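Local structure of cellulase (Uncultured bacterium, 6XSO) at residues Lys133-Ala138 and Asn144-Lys149; Thr284-Leu289 and Val336-Ala341. The protein probably hydrolyses internal beta-1,4 linkages in cellulose, xylan and related plant polysaccharides as a broad-specificity endoglucanase of glycoside hydrolase family 5, subfamily 4. One frame throughout, in Å; residues are numbered along the deposited sequence.

Interaction 1 of 2, residues Lys133-Ala138 and Asn144-Lys149; sequences KSWIKA and NQNKAK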
# COMPACT_ATOMS: atom_id res chain seq x y z
N LYS A 133 -5.34 -17.90 -7.49
CA LYS A 133 -5.51 -17.14 -8.72
C LYS A 133 -6.18 -15.83 -8.34
O LYS A 133 -7.33 -15.83 -7.89
CB LYS A 133 -6.35 -17.87 -9.77
CG LYS A 133 -6.06 -17.31 -11.17
CD LYS A 133 -6.93 -17.86 -12.29
CE LYS A 133 -6.26 -17.60 -13.64
NZ LYS A 133 -7.18 -17.68 -14.80
N SER A 134 -5.48 -14.71 -8.50
CA SER A 134 -6.03 -13.43 -8.08
C SER A 134 -7.22 -13.07 -8.97
O SER A 134 -7.23 -13.34 -10.17
CB SER A 134 -4.97 -12.34 -8.19
OG SER A 134 -4.46 -12.28 -9.51
N TRP A 135 -8.24 -12.45 -8.36
CA TRP A 135 -9.45 -12.15 -9.11
C TRP A 135 -9.44 -10.76 -9.74
O TRP A 135 -10.18 -10.55 -10.72
CB TRP A 135 -10.71 -12.37 -8.27
CG TRP A 135 -10.96 -11.46 -7.12
CD1 TRP A 135 -10.45 -11.58 -5.86
CD2 TRP A 135 -11.82 -10.31 -7.09
NE1 TRP A 135 -10.91 -10.56 -5.05
CE2 TRP A 135 -11.78 -9.79 -5.78
CE3 TRP A 135 -12.63 -9.68 -8.04
CZ2 TRP A 135 -12.50 -8.66 -5.41
CZ3 TRP A 135 -13.35 -8.56 -7.66
CH2 TRP A 135 -13.28 -8.07 -6.36
N ILE A 136 -8.63 -9.84 -9.23
CA ILE A 136 -8.51 -8.50 -9.79
C ILE A 136 -7.25 -8.51 -10.66
O ILE A 136 -6.14 -8.63 -10.14
CB ILE A 136 -8.42 -7.41 -8.71
CG1 ILE A 136 -9.65 -7.48 -7.80
CG2 ILE A 136 -8.27 -6.04 -9.35
CD1 ILE A 136 -9.55 -6.55 -6.61
N LYS A 137 -7.42 -8.40 -11.97
CA LYS A 137 -6.29 -8.44 -12.90
C LYS A 137 -6.30 -7.23 -13.82
O LYS A 137 -7.36 -6.72 -14.20
CB LYS A 137 -6.30 -9.70 -13.75
CG LYS A 137 -6.28 -10.99 -12.94
CD LYS A 137 -5.92 -12.17 -13.83
CE LYS A 137 -5.83 -13.48 -13.10
NZ LYS A 137 -4.79 -13.45 -12.04
N ALA A 138 -5.09 -6.79 -14.19
CA ALA A 138 -4.90 -5.70 -15.14
C ALA A 138 -5.09 -6.26 -16.54
O ALA A 138 -4.14 -6.53 -17.29
CB ALA A 138 -3.53 -5.06 -14.96
N ASN A 144 -13.94 -5.46 -17.10
CA ASN A 144 -15.35 -5.36 -17.48
C ASN A 144 -16.19 -6.37 -16.72
O ASN A 144 -17.32 -6.09 -16.32
CB ASN A 144 -15.52 -5.56 -18.99
CG ASN A 144 -14.97 -4.39 -19.80
OD1 ASN A 144 -14.85 -3.27 -19.29
ND2 ASN A 144 -14.66 -4.64 -21.07
N GLN A 145 -15.63 -7.56 -16.50
CA GLN A 145 -16.37 -8.62 -15.82
C GLN A 145 -16.57 -8.30 -14.34
O GLN A 145 -17.65 -8.56 -13.78
CB GLN A 145 -15.61 -9.93 -15.95
CG GLN A 145 -16.20 -11.08 -15.14
CD GLN A 145 -15.30 -12.30 -15.14
OE1 GLN A 145 -15.16 -13.00 -16.15
NE2 GLN A 145 -14.69 -12.57 -13.99
N ASN A 146 -15.55 -7.75 -13.69
CA ASN A 146 -15.51 -7.63 -12.23
C ASN A 146 -15.78 -6.22 -11.72
O ASN A 146 -15.80 -6.02 -10.49
CB ASN A 146 -14.14 -8.11 -11.74
CG ASN A 146 -13.98 -9.60 -11.85
OD1 ASN A 146 -14.95 -10.34 -11.86
ND2 ASN A 146 -12.75 -10.05 -11.95
N LYS A 147 -16.00 -5.26 -12.61
CA LYS A 147 -16.24 -3.87 -12.21
C LYS A 147 -17.33 -3.78 -11.15
O LYS A 147 -17.17 -3.11 -10.13
CB LYS A 147 -16.61 -3.06 -13.45
CG LYS A 147 -17.19 -1.68 -13.18
CD LYS A 147 -17.53 -0.92 -14.47
CE LYS A 147 -18.38 0.31 -14.16
NZ LYS A 147 -18.18 1.42 -15.12
N ALA A 148 -18.46 -4.44 -11.38
CA ALA A 148 -19.58 -4.32 -10.45
C ALA A 148 -19.23 -4.86 -9.07
O ALA A 148 -19.55 -4.23 -8.05
CB ALA A 148 -20.81 -5.05 -11.00
N LYS A 149 -18.58 -6.02 -9.00
CA LYS A 149 -18.23 -6.60 -7.70
C LYS A 149 -17.19 -5.74 -6.99
O LYS A 149 -17.26 -5.55 -5.77
CB LYS A 149 -17.67 -8.01 -7.89
CG LYS A 149 -17.71 -8.86 -6.63
CD LYS A 149 -18.95 -9.77 -6.65
CE LYS A 149 -18.68 -11.06 -7.42
NZ LYS A 149 -19.77 -12.06 -7.22
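The amide of N146 meets W135 at the benzo end of the indole: ND2 lies near the ring plane, 3.9 Å from W135 CE3, and the two flat groups stand 74° apart. The same ND2 comes within 2.9 Å of W135 O, bringing one amide up to both backbone and ring of a single residue. N142, one turn earlier, ties into both sides: its OD1 accepts a weak hydrogen bond from N146 ND2 and another from K137 N, while its ND2 hydrogen-bonds W135 O. K149 CB approaches W135 CZ3 obliquely, at 4.4 Å, while its NZ runs off to hydrogen-bond A91 O. These contacts fasten the loop after barrel strand 116-119 to the helix that follows it, 140-161, within one beta-alpha unit of the TIM barrel. An alanine in place of N146 has no amide, and Q145 NE2, now 3.1 Å from N146 OD1, would probably lose that acceptor and be freer to turn. A chi1 of 68° sets W135 CG between the backbone N and the carbonyl carbon, turning the benzo edge to N146. The indole is further positioned by NE1, which donates to D124 OD1, and by I136 CG1, 3.5 Å above the ring centre. K137 NZ binds S134 OG at 2.8 Å as well as S134 O.

Interaction 2 of 2, residues Thr284-Leu289 and Val336-Ala341; sequences TDTRDL and VAQAKA
The amide of Q338 lies over one face of the R287 guanidinium, the two planes only 8° apart, with NE2 3.9 Å from R287 CZ. NH1 of R287 lies 3.5 Å from Q338 CD. The opposite face of the amide carries the T286 methyl, CG2 3.5 Å from Q338 NE2 and 3.7 Å from Q338 CD. At the edge, R287 CA approaches near the amide plane beside Q338 OE1, at 3.2 Å; NH1 is nearly as near to OE1, but the poor angle rules out a hydrogen bond, as expected when one group is laid over the other. The amide is thus set between a methyl and a cationic side chain of consecutive residues.

The R287 chain leaves with CG anti to its backbone N (chi1 -165°), then bends at chi3 (-26°), and this bend brings the guanidinium back over the amide. Q338 instead reaches straight across, extended beyond CG, so the two side chains cross at about a right angle.

Helices 279-298 and 325-341 are successive outer helices of the TIM barrel, following strands 264-270 and 304-309, and here they approach to 7.2 Å between R287 CA and Q338 CA. Of the twelve residues only T286, R287 and Q338 touch across this gap, which makes the glutamine the only residue of 336-341 that touches 284-289.

Two hydrogen bonds from Q338 NE2 orient the amide, one to D334 OD2 in the preceding turn of its own helix and one to R283 O on the facing helix. Deeper in the interface F331 and F335 pack on T286, whose own hydroxyl is weakly bonded to I282 O, and M290 lies against Q338 and A339.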
# COMPACT_ATOMS: atom_id res chain seq x y z
N THR A 284 22.76 6.84 -6.30
CA THR A 284 22.37 7.19 -7.66
C THR A 284 21.12 6.44 -8.11
O THR A 284 20.24 7.02 -8.76
CB THR A 284 23.54 6.92 -8.60
OG1 THR A 284 24.65 7.73 -8.19
CG2 THR A 284 23.16 7.24 -10.03
N ASP A 285 21.03 5.15 -7.79
CA ASP A 285 19.83 4.39 -8.12
C ASP A 285 18.61 4.98 -7.43
O ASP A 285 17.52 5.07 -8.01
CB ASP A 285 19.98 2.94 -7.67
CG ASP A 285 20.89 2.13 -8.53
OD1 ASP A 285 21.18 2.51 -9.70
OD2 ASP A 285 21.33 1.06 -8.03
N THR A 286 18.75 5.35 -6.16
CA THR A 286 17.63 5.95 -5.45
C THR A 286 17.25 7.29 -6.06
O THR A 286 16.06 7.60 -6.21
CB THR A 286 17.99 6.07 -3.97
OG1 THR A 286 18.09 4.75 -3.41
CG2 THR A 286 16.93 6.87 -3.22
N ARG A 287 18.25 8.09 -6.46
CA ARG A 287 17.97 9.36 -7.11
C ARG A 287 17.20 9.14 -8.41
O ARG A 287 16.27 9.89 -8.73
CB ARG A 287 19.27 10.12 -7.38
CG ARG A 287 19.05 11.60 -7.71
CD ARG A 287 20.37 12.41 -7.68
NE ARG A 287 21.38 11.80 -6.80
CZ ARG A 287 21.39 11.90 -5.47
NH1 ARG A 287 20.46 12.58 -4.82
NH2 ARG A 287 22.35 11.29 -4.79
N ASP A 288 17.56 8.10 -9.17
CA ASP A 288 16.85 7.82 -10.42
C ASP A 288 15.41 7.41 -10.15
O ASP A 288 14.49 7.87 -10.84
CB ASP A 288 17.59 6.71 -11.17
CG ASP A 288 16.80 6.20 -12.38
OD1 ASP A 288 16.71 6.95 -13.36
OD2 ASP A 288 16.29 5.05 -12.34
N LEU A 289 15.20 6.55 -9.15
CA LEU A 289 13.85 6.18 -8.74
C LEU A 289 13.03 7.41 -8.39
O LEU A 289 11.91 7.60 -8.89
CB LEU A 289 13.91 5.22 -7.54
CG LEU A 289 12.65 5.04 -6.70
CD1 LEU A 289 11.59 4.30 -7.49
CD2 LEU A 289 12.91 4.28 -5.41
N VAL A 336 15.24 7.29 2.82
CA VAL A 336 14.28 8.09 3.58
C VAL A 336 14.52 9.57 3.33
O VAL A 336 13.57 10.33 3.16
CB VAL A 336 14.36 7.72 5.08
CG1 VAL A 336 13.57 8.71 5.93
CG2 VAL A 336 13.81 6.30 5.27
N ALA A 337 15.79 9.99 3.31
CA ALA A 337 16.11 11.40 3.11
C ALA A 337 15.69 11.88 1.73
O ALA A 337 15.12 12.97 1.58
CB ALA A 337 17.60 11.64 3.31
N GLN A 338 16.01 11.10 0.69
CA GLN A 338 15.65 11.54 -0.66
C GLN A 338 14.13 11.62 -0.81
O GLN A 338 13.61 12.56 -1.42
CB GLN A 338 16.28 10.65 -1.73
CG GLN A 338 17.80 10.75 -1.85
CD GLN A 338 18.28 10.31 -3.22
OE1 GLN A 338 17.77 10.75 -4.25
NE2 GLN A 338 19.28 9.43 -3.25
N ALA A 339 13.41 10.65 -0.24
CA ALA A 339 11.95 10.69 -0.26
C ALA A 339 11.43 11.92 0.49
O ALA A 339 10.55 12.63 -0.02
CB ALA A 339 11.40 9.40 0.35
N LYS A 340 12.00 12.21 1.66
CA LYS A 340 11.52 13.33 2.46
C LYS A 340 11.68 14.66 1.72
O LYS A 340 10.81 15.53 1.80
CB LYS A 340 12.26 13.36 3.80
CG LYS A 340 11.79 14.44 4.80
CD LYS A 340 12.64 14.45 6.07
CE LYS A 340 12.05 15.43 7.10
NZ LYS A 340 12.93 15.59 8.30
N ALA A 341 12.80 14.83 1.01
CA ALA A 341 13.05 16.07 0.29
C ALA A 341 11.99 16.32 -0.78
O ALA A 341 11.73 17.48 -1.12
CB ALA A 341 14.45 16.06 -0.30

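In the fold
Interaction 1 and interaction 2 lie on opposite sides of the chain's centre, their own centres 34 Å apart and their nearest atoms about 19 Å apart, so neither touches the other. Along the chain they come in series. The first joins the loop after the third strand of the eight-stranded parallel barrel to helix 140-161; the second joins helices 279-298 and 325-341, which follow the sixth and seventh strands. Each centre is 19 Å from that of the chain; interaction 2 lies in the outer helical layer, interaction 1 where a loop meets a helix at the surface. The first is therefore a loop-to-helix tie within one beta-alpha unit, whereas the second holds two neighbouring units together.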